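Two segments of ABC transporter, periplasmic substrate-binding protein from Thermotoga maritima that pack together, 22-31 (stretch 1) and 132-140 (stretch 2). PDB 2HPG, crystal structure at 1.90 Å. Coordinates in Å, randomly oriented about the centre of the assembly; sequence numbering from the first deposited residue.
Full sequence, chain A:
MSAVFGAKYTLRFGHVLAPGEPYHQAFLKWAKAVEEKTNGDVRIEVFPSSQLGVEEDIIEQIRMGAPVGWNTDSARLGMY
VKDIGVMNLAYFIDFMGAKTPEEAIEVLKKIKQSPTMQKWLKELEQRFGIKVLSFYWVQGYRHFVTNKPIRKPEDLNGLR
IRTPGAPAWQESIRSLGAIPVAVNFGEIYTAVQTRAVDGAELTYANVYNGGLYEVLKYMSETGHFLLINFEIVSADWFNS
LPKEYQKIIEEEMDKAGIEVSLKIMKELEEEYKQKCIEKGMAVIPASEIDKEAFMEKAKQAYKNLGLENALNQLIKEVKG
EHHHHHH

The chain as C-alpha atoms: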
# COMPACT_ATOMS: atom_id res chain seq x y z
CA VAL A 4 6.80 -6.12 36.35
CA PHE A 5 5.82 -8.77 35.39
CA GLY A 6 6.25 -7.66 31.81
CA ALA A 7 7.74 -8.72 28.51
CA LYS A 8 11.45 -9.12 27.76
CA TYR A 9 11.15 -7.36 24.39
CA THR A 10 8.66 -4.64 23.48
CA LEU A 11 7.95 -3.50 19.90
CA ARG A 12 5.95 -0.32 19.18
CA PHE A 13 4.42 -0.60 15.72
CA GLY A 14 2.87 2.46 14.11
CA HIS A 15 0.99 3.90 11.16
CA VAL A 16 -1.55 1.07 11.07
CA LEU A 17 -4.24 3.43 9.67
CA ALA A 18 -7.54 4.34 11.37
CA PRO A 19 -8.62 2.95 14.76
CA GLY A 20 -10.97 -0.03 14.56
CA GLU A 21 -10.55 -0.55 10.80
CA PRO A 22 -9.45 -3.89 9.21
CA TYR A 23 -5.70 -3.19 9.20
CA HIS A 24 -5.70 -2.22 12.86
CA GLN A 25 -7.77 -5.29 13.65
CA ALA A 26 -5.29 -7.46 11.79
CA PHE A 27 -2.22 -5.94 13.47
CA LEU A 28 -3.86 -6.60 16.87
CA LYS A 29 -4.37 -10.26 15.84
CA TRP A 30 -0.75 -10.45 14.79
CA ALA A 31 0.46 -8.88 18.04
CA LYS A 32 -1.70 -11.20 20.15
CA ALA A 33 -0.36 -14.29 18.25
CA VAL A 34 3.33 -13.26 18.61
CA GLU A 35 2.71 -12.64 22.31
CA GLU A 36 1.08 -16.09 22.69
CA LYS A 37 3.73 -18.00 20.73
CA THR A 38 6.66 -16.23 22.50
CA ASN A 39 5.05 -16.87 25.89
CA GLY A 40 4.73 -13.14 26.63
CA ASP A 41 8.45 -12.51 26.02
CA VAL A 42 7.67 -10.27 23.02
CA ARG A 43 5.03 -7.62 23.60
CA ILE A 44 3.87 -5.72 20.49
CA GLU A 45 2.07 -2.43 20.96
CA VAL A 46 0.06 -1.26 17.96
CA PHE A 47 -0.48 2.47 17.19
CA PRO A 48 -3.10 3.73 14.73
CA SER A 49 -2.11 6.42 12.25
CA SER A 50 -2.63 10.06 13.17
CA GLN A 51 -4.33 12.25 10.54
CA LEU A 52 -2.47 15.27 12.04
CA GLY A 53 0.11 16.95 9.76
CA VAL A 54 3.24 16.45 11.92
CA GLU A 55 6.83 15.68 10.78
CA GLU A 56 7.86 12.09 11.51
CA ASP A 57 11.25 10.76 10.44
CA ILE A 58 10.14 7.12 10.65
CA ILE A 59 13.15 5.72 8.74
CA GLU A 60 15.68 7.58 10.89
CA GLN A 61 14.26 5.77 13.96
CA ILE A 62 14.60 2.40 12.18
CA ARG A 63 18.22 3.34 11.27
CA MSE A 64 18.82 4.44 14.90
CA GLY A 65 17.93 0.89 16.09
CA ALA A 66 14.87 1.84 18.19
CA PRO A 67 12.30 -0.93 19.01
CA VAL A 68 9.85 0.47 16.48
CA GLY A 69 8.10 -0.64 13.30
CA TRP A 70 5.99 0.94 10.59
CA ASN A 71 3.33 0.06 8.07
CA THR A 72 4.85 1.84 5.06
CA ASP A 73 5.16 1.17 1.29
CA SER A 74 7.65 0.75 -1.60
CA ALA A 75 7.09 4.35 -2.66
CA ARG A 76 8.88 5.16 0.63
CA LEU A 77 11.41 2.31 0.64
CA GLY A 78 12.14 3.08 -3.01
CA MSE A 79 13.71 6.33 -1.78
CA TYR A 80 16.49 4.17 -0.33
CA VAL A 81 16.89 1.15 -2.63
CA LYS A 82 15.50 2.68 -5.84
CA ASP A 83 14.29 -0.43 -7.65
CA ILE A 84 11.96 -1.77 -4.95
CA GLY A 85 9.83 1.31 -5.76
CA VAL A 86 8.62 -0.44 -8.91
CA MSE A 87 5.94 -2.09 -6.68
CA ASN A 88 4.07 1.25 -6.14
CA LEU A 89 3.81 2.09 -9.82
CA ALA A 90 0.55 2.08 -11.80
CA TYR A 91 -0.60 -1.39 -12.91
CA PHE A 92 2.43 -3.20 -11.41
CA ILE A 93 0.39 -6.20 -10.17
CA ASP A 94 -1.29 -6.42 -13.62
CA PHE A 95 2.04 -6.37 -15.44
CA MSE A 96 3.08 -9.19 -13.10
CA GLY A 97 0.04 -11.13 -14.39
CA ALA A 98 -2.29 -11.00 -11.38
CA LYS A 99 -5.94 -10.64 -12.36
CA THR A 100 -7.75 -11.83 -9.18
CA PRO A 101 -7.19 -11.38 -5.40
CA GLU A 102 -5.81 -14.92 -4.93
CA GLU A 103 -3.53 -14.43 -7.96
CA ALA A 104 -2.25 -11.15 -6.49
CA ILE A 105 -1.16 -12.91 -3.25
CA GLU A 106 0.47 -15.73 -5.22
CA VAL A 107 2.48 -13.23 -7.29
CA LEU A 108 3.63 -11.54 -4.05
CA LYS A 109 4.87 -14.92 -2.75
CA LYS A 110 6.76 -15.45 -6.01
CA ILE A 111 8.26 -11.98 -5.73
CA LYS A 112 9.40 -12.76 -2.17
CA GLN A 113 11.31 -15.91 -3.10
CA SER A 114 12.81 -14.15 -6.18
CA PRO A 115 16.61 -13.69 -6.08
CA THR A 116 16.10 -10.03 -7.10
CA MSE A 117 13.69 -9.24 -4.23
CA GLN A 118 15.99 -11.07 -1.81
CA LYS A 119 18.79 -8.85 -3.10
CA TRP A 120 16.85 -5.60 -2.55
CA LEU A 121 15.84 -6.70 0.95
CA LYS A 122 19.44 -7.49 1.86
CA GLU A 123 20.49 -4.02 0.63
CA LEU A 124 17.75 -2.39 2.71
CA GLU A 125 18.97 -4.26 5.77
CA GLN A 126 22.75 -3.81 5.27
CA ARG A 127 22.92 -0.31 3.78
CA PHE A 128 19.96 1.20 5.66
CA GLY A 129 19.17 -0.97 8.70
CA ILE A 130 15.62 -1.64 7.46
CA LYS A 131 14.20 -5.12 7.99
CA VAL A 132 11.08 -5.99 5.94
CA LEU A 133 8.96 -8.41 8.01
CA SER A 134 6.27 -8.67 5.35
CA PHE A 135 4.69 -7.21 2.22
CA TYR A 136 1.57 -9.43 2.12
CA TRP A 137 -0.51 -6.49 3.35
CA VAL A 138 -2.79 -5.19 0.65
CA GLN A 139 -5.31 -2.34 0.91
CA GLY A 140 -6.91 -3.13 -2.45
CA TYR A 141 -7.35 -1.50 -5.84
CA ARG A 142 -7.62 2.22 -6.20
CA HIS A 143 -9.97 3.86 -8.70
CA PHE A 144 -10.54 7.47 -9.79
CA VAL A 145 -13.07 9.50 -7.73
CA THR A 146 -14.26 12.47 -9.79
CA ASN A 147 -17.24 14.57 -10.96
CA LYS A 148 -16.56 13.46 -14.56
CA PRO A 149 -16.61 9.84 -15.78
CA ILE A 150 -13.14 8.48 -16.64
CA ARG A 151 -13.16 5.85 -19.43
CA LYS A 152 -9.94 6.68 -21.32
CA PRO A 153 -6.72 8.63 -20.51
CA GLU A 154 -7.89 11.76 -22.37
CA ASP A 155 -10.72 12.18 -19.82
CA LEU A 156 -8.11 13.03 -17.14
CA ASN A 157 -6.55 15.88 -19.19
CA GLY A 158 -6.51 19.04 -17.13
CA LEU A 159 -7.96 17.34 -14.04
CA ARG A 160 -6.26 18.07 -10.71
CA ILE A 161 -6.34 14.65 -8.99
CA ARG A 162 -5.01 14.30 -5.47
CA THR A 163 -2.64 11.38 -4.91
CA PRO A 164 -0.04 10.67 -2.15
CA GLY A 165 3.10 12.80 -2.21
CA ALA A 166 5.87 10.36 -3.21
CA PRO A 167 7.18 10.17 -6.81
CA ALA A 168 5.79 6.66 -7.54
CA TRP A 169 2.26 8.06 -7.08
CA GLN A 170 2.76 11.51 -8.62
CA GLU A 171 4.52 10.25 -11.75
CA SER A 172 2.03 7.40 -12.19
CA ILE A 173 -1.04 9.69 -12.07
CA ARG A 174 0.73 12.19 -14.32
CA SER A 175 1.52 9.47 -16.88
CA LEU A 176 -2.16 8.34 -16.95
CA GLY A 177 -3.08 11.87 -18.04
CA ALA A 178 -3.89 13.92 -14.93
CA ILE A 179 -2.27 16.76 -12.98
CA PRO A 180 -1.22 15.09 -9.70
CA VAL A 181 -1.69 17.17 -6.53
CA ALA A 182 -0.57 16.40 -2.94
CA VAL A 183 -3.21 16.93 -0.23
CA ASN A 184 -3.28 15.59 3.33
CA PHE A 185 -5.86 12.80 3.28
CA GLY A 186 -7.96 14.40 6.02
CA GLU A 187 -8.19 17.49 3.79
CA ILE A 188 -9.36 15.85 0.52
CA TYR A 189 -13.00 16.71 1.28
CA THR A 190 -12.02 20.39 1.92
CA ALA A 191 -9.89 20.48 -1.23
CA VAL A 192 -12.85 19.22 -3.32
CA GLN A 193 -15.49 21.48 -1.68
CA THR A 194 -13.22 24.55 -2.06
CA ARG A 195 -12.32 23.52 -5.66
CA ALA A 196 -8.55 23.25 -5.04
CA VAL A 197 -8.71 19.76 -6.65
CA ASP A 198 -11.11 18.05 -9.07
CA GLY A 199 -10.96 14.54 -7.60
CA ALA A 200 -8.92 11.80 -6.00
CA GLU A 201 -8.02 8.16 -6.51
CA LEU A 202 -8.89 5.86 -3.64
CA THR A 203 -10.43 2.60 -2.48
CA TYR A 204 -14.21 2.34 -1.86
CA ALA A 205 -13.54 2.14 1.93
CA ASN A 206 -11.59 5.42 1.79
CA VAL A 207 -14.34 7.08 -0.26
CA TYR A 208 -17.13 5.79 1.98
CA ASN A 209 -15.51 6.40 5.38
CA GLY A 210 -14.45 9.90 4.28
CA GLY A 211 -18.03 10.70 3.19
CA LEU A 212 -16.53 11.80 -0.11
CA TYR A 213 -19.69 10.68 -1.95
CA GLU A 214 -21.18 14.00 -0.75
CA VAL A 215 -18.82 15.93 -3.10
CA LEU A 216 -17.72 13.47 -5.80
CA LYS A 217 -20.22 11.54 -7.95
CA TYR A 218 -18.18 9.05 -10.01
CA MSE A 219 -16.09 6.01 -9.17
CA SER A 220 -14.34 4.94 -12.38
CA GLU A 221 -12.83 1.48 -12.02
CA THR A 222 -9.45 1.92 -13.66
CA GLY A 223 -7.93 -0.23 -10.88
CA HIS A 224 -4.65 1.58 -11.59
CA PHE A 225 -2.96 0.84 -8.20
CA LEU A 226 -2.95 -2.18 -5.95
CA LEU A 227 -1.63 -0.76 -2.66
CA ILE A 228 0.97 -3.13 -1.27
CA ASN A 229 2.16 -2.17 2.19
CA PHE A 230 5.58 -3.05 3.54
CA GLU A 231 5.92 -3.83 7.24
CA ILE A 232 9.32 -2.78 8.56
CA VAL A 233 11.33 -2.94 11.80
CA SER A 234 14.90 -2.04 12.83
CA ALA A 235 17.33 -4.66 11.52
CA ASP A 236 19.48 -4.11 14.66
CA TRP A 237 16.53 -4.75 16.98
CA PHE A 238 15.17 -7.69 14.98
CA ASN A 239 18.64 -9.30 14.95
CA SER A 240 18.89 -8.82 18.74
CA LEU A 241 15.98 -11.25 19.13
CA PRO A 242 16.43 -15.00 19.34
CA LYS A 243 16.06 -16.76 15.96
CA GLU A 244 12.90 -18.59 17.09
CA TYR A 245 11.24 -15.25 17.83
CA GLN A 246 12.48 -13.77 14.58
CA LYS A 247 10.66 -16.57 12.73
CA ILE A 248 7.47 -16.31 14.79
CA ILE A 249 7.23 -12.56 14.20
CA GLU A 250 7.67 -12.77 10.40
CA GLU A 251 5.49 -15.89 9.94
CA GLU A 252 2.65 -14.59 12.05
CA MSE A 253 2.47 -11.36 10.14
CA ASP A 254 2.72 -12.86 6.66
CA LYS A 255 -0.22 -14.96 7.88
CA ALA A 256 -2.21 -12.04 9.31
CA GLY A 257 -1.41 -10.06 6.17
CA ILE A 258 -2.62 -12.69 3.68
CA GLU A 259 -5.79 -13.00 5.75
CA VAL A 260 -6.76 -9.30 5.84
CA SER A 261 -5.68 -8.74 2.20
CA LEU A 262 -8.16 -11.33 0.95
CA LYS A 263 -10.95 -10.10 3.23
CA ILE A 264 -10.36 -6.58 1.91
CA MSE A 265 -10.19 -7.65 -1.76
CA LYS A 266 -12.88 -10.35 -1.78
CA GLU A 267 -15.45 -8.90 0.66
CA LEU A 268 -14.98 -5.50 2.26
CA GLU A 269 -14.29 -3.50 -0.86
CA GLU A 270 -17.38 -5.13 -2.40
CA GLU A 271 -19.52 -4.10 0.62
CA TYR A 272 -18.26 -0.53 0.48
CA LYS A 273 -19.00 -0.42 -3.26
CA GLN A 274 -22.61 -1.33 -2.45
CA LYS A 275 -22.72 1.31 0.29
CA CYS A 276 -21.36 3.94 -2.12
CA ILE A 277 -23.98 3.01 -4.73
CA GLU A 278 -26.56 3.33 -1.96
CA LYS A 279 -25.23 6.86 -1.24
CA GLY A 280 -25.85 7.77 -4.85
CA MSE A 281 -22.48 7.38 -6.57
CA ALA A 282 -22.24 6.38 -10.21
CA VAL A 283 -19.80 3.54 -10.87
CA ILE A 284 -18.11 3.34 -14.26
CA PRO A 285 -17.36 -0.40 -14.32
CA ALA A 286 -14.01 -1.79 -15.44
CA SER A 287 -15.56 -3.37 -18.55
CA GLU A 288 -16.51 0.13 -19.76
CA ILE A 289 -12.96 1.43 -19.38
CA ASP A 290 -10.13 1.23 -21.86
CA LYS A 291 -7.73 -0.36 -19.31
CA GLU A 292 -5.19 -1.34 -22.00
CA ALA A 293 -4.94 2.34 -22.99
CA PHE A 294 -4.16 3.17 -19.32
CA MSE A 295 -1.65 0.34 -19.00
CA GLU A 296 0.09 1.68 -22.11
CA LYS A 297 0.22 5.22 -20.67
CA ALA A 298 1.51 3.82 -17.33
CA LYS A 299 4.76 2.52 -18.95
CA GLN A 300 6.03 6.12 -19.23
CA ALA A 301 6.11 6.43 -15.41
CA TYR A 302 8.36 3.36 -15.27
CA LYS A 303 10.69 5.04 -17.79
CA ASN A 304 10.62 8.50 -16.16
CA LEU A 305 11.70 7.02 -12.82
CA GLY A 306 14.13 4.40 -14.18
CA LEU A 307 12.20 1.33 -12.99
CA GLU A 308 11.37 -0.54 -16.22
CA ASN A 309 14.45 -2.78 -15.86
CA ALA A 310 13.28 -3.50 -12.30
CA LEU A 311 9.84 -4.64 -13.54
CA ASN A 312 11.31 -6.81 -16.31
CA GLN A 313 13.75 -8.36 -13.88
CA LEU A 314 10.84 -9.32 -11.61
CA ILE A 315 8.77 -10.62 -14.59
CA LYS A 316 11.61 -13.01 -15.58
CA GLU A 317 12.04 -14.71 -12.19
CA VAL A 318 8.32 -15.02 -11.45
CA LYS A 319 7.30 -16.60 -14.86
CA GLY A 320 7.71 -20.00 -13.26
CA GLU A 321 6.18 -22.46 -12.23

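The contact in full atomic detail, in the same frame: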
# COMPACT_ATOMS: atom_id res chain seq x y z
N PRO A 22 -10.04 -2.54 9.44
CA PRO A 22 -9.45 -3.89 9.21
C PRO A 22 -7.96 -4.06 9.44
O PRO A 22 -7.54 -5.09 9.99
CB PRO A 22 -9.83 -4.19 7.76
CG PRO A 22 -11.13 -3.46 7.58
CD PRO A 22 -10.92 -2.16 8.32
N TYR A 23 -7.15 -3.10 9.00
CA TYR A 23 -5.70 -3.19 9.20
C TYR A 23 -5.36 -3.23 10.67
O TYR A 23 -4.63 -4.10 11.12
CB TYR A 23 -4.99 -1.99 8.55
CG TYR A 23 -4.28 -2.30 7.25
CD1 TYR A 23 -4.84 -3.14 6.31
CD2 TYR A 23 -3.04 -1.76 6.97
CE1 TYR A 23 -4.19 -3.45 5.12
CE2 TYR A 23 -2.38 -2.04 5.79
CZ TYR A 23 -2.97 -2.89 4.86
OH TYR A 23 -2.32 -3.16 3.67
N HIS A 24 -5.91 -2.28 11.42
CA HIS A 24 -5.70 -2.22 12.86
C HIS A 24 -6.10 -3.53 13.50
O HIS A 24 -5.36 -4.09 14.31
CB HIS A 24 -6.50 -1.06 13.46
CG HIS A 24 -6.19 -0.78 14.89
ND1 HIS A 24 -7.10 -0.20 15.73
CD2 HIS A 24 -5.08 -0.99 15.64
CE1 HIS A 24 -6.58 -0.07 16.94
NE2 HIS A 24 -5.35 -0.55 16.91
N GLN A 25 -7.27 -4.02 13.13
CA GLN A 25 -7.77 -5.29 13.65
C GLN A 25 -6.77 -6.41 13.43
O GLN A 25 -6.54 -7.26 14.30
CB GLN A 25 -9.07 -5.66 12.96
CG GLN A 25 -10.26 -4.92 13.46
CD GLN A 25 -11.53 -5.31 12.73
OE1 GLN A 25 -12.11 -6.37 13.00
NE2 GLN A 25 -11.98 -4.45 11.81
N ALA A 26 -6.18 -6.41 12.23
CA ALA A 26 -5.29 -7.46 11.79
C ALA A 26 -3.95 -7.36 12.50
O ALA A 26 -3.34 -8.38 12.82
CB ALA A 26 -5.11 -7.41 10.28
N PHE A 27 -3.46 -6.13 12.71
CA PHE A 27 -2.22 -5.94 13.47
C PHE A 27 -2.39 -6.37 14.92
O PHE A 27 -1.45 -6.89 15.49
CB PHE A 27 -1.71 -4.49 13.39
CG PHE A 27 -1.10 -4.12 12.06
CD1 PHE A 27 0.18 -4.52 11.73
CD2 PHE A 27 -1.80 -3.37 11.15
CE1 PHE A 27 0.74 -4.17 10.51
CE2 PHE A 27 -1.24 -3.01 9.94
CZ PHE A 27 0.04 -3.43 9.62
N LEU A 28 -3.57 -6.15 15.51
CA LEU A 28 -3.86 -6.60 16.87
C LEU A 28 -3.89 -8.13 16.99
O LEU A 28 -3.47 -8.69 17.99
CB LEU A 28 -5.18 -6.00 17.37
CG LEU A 28 -5.17 -4.47 17.55
CD1 LEU A 28 -6.58 -3.94 17.70
CD2 LEU A 28 -4.30 -4.07 18.77
N LYS A 29 -4.41 -8.79 15.96
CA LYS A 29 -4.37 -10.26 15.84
C LYS A 29 -2.96 -10.76 15.75
O LYS A 29 -2.60 -11.75 16.38
CB LYS A 29 -5.13 -10.73 14.59
CG LYS A 29 -6.64 -10.77 14.72
CD LYS A 29 -7.29 -11.51 13.51
CE LYS A 29 -6.92 -13.02 13.47
NZ LYS A 29 -7.54 -13.81 12.34
N TRP A 30 -2.15 -10.10 14.92
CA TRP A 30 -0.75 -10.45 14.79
C TRP A 30 0.01 -10.30 16.10
O TRP A 30 0.78 -11.19 16.48
CB TRP A 30 -0.10 -9.58 13.72
CG TRP A 30 1.36 -9.53 13.78
CD1 TRP A 30 2.24 -10.56 13.54
CD2 TRP A 30 2.16 -8.38 14.03
NE1 TRP A 30 3.53 -10.12 13.63
CE2 TRP A 30 3.51 -8.78 13.95
CE3 TRP A 30 1.86 -7.03 14.33
CZ2 TRP A 30 4.57 -7.89 14.16
CZ3 TRP A 30 2.91 -6.14 14.52
CH2 TRP A 30 4.25 -6.57 14.43
N ALA A 31 -0.18 -9.17 16.76
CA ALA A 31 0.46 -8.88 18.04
C ALA A 31 0.08 -9.91 19.09
O ALA A 31 0.93 -10.42 19.81
CB ALA A 31 0.08 -7.49 18.52
N VAL A 132 12.45 -5.73 6.39
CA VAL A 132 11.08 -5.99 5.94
C VAL A 132 10.57 -7.30 6.57
O VAL A 132 11.13 -8.37 6.32
CB VAL A 132 11.02 -6.05 4.38
CG1 VAL A 132 9.62 -6.37 3.87
CG2 VAL A 132 11.51 -4.75 3.79
N LEU A 133 9.55 -7.22 7.42
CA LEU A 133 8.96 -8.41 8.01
C LEU A 133 7.94 -9.05 7.07
O LEU A 133 7.70 -10.27 7.11
CB LEU A 133 8.26 -8.08 9.32
CG LEU A 133 9.08 -7.68 10.53
CD1 LEU A 133 8.11 -7.27 11.62
CD2 LEU A 133 9.94 -8.84 11.00
N SER A 134 7.30 -8.21 6.26
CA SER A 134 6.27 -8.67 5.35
C SER A 134 5.85 -7.60 4.35
O SER A 134 5.90 -6.40 4.66
CB SER A 134 5.04 -9.14 6.13
OG SER A 134 4.04 -9.63 5.25
N PHE A 135 5.44 -8.05 3.15
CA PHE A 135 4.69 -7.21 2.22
C PHE A 135 3.42 -7.87 1.69
O PHE A 135 2.95 -7.52 0.61
CB PHE A 135 5.59 -6.66 1.08
CG PHE A 135 6.23 -7.73 0.22
CD1 PHE A 135 5.55 -8.28 -0.88
CD2 PHE A 135 7.54 -8.15 0.48
CE1 PHE A 135 6.14 -9.24 -1.68
CE2 PHE A 135 8.15 -9.14 -0.32
CZ PHE A 135 7.45 -9.68 -1.40
N TYR A 136 2.84 -8.81 2.45
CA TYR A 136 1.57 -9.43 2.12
C TYR A 136 0.39 -8.68 2.73
O TYR A 136 -0.59 -9.29 3.19
CB TYR A 136 1.53 -10.86 2.64
CG TYR A 136 2.58 -11.80 2.07
CD1 TYR A 136 3.31 -11.50 0.93
CD2 TYR A 136 2.80 -13.04 2.67
CE1 TYR A 136 4.26 -12.38 0.44
CE2 TYR A 136 3.74 -13.91 2.17
CZ TYR A 136 4.46 -13.59 1.08
OH TYR A 136 5.40 -14.49 0.62
N TRP A 137 0.49 -7.35 2.72
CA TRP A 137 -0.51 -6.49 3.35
C TRP A 137 -1.01 -5.60 2.25
O TRP A 137 -0.27 -4.76 1.74
CB TRP A 137 0.13 -5.68 4.49
CG TRP A 137 0.36 -6.54 5.69
CD1 TRP A 137 1.33 -7.50 5.84
CD2 TRP A 137 -0.40 -6.55 6.90
NE1 TRP A 137 1.20 -8.11 7.06
CE2 TRP A 137 0.15 -7.54 7.73
CE3 TRP A 137 -1.50 -5.83 7.35
CZ2 TRP A 137 -0.37 -7.82 9.01
CZ3 TRP A 137 -2.01 -6.10 8.62
CH2 TRP A 137 -1.44 -7.08 9.43
N VAL A 138 -2.25 -5.83 1.84
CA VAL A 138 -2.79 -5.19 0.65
C VAL A 138 -4.07 -4.43 1.01
O VAL A 138 -4.96 -4.96 1.67
CB VAL A 138 -3.00 -6.27 -0.46
CG1 VAL A 138 -3.94 -5.82 -1.52
CG2 VAL A 138 -1.62 -6.64 -1.06
N GLN A 139 -4.14 -3.15 0.62
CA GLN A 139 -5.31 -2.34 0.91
C GLN A 139 -6.35 -2.41 -0.20
O GLN A 139 -7.49 -1.98 -0.02
CB GLN A 139 -4.91 -0.90 1.16
CG GLN A 139 -4.41 -0.65 2.56
CD GLN A 139 -4.09 0.78 2.79
OE1 GLN A 139 -4.95 1.64 2.62
NE2 GLN A 139 -2.84 1.07 3.15
N GLY A 140 -5.97 -2.96 -1.36
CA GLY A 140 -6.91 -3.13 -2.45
C GLY A 140 -6.64 -2.20 -3.60
O GLY A 140 -5.70 -1.40 -3.55

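The contact between helix 22-31 and strand 132-140 is a small, predominantly aromatic packing centred on the indole of Trp137, with no hydrogen bond or salt bridge across it. The two elements run nearly antiparallel, at 162° between their N-to-C directions, and their axes come no closer than 10.7 Å. Large side chains span most of that gap, and the 374 Å² buried between the stretches comes largely from Trp137 and Tyr23.

The CA-to-CB bond of Trp137 points toward the helix, and the side chain (chi1 -75°, m) meets three helix residues there. Its six-membered ring forms an offset stack with the ring of Phe27: the centroids are 4.1 Å apart, the planes are inclined by 17°, and Phe27 CE2 lies 3.4 Å from Trp137 CZ3. Tyr23, one turn earlier in the helix, meets the same indole differently. Here the edge of Trp137 is directed at the face of the tyrosine ring, with centroids 5.4 Å apart and planes at 85°, so that Trp137 CE3 sits 4.1 Å from Tyr23 CZ. One indole thus offers a face to Phe27 and an edge to Tyr23. Ala26 completes the group; its CA-to-CB bond points toward the strand, and Ala26 CB lies 3.8 Å from Trp137 CZ3.

The CA-to-CB bonds of Tyr23 and Phe27 both point sideways, and in each the end of the side chain comes nearer the strand. Tyr23, whose chi1 of -104° lies between wells, reaches the strand backbone, where its OH is 3.1 Å from Trp137 C. The same OH lies 3.2 Å from both Val138 N and Trp137 O, but the angles are poor and neither pair is a hydrogen bond; the hydroxyl is satisfied elsewhere in the structure. Tyr23 OH also touches the aliphatic part of Gln139, 3.4 Å from Gln139 CG. Val138 O lies near the plane of the tyrosine ring, at its edge, and is buried by the contact without a polar partner in the model.

Toward the other end the packing loosens. The CA-to-CB bonds of Trp30 and Leu133 each point toward the opposing stretch, yet their closest atoms, Trp30 CZ2 and Leu133 CD1, are 4.4 Å apart, a light apolar touch. The backbones diverge in the same direction: the CA atoms of Tyr23 and Gln139 are 8.3 Å apart, whereas those of Trp30 and Ser134 are separated by 11.9 Å.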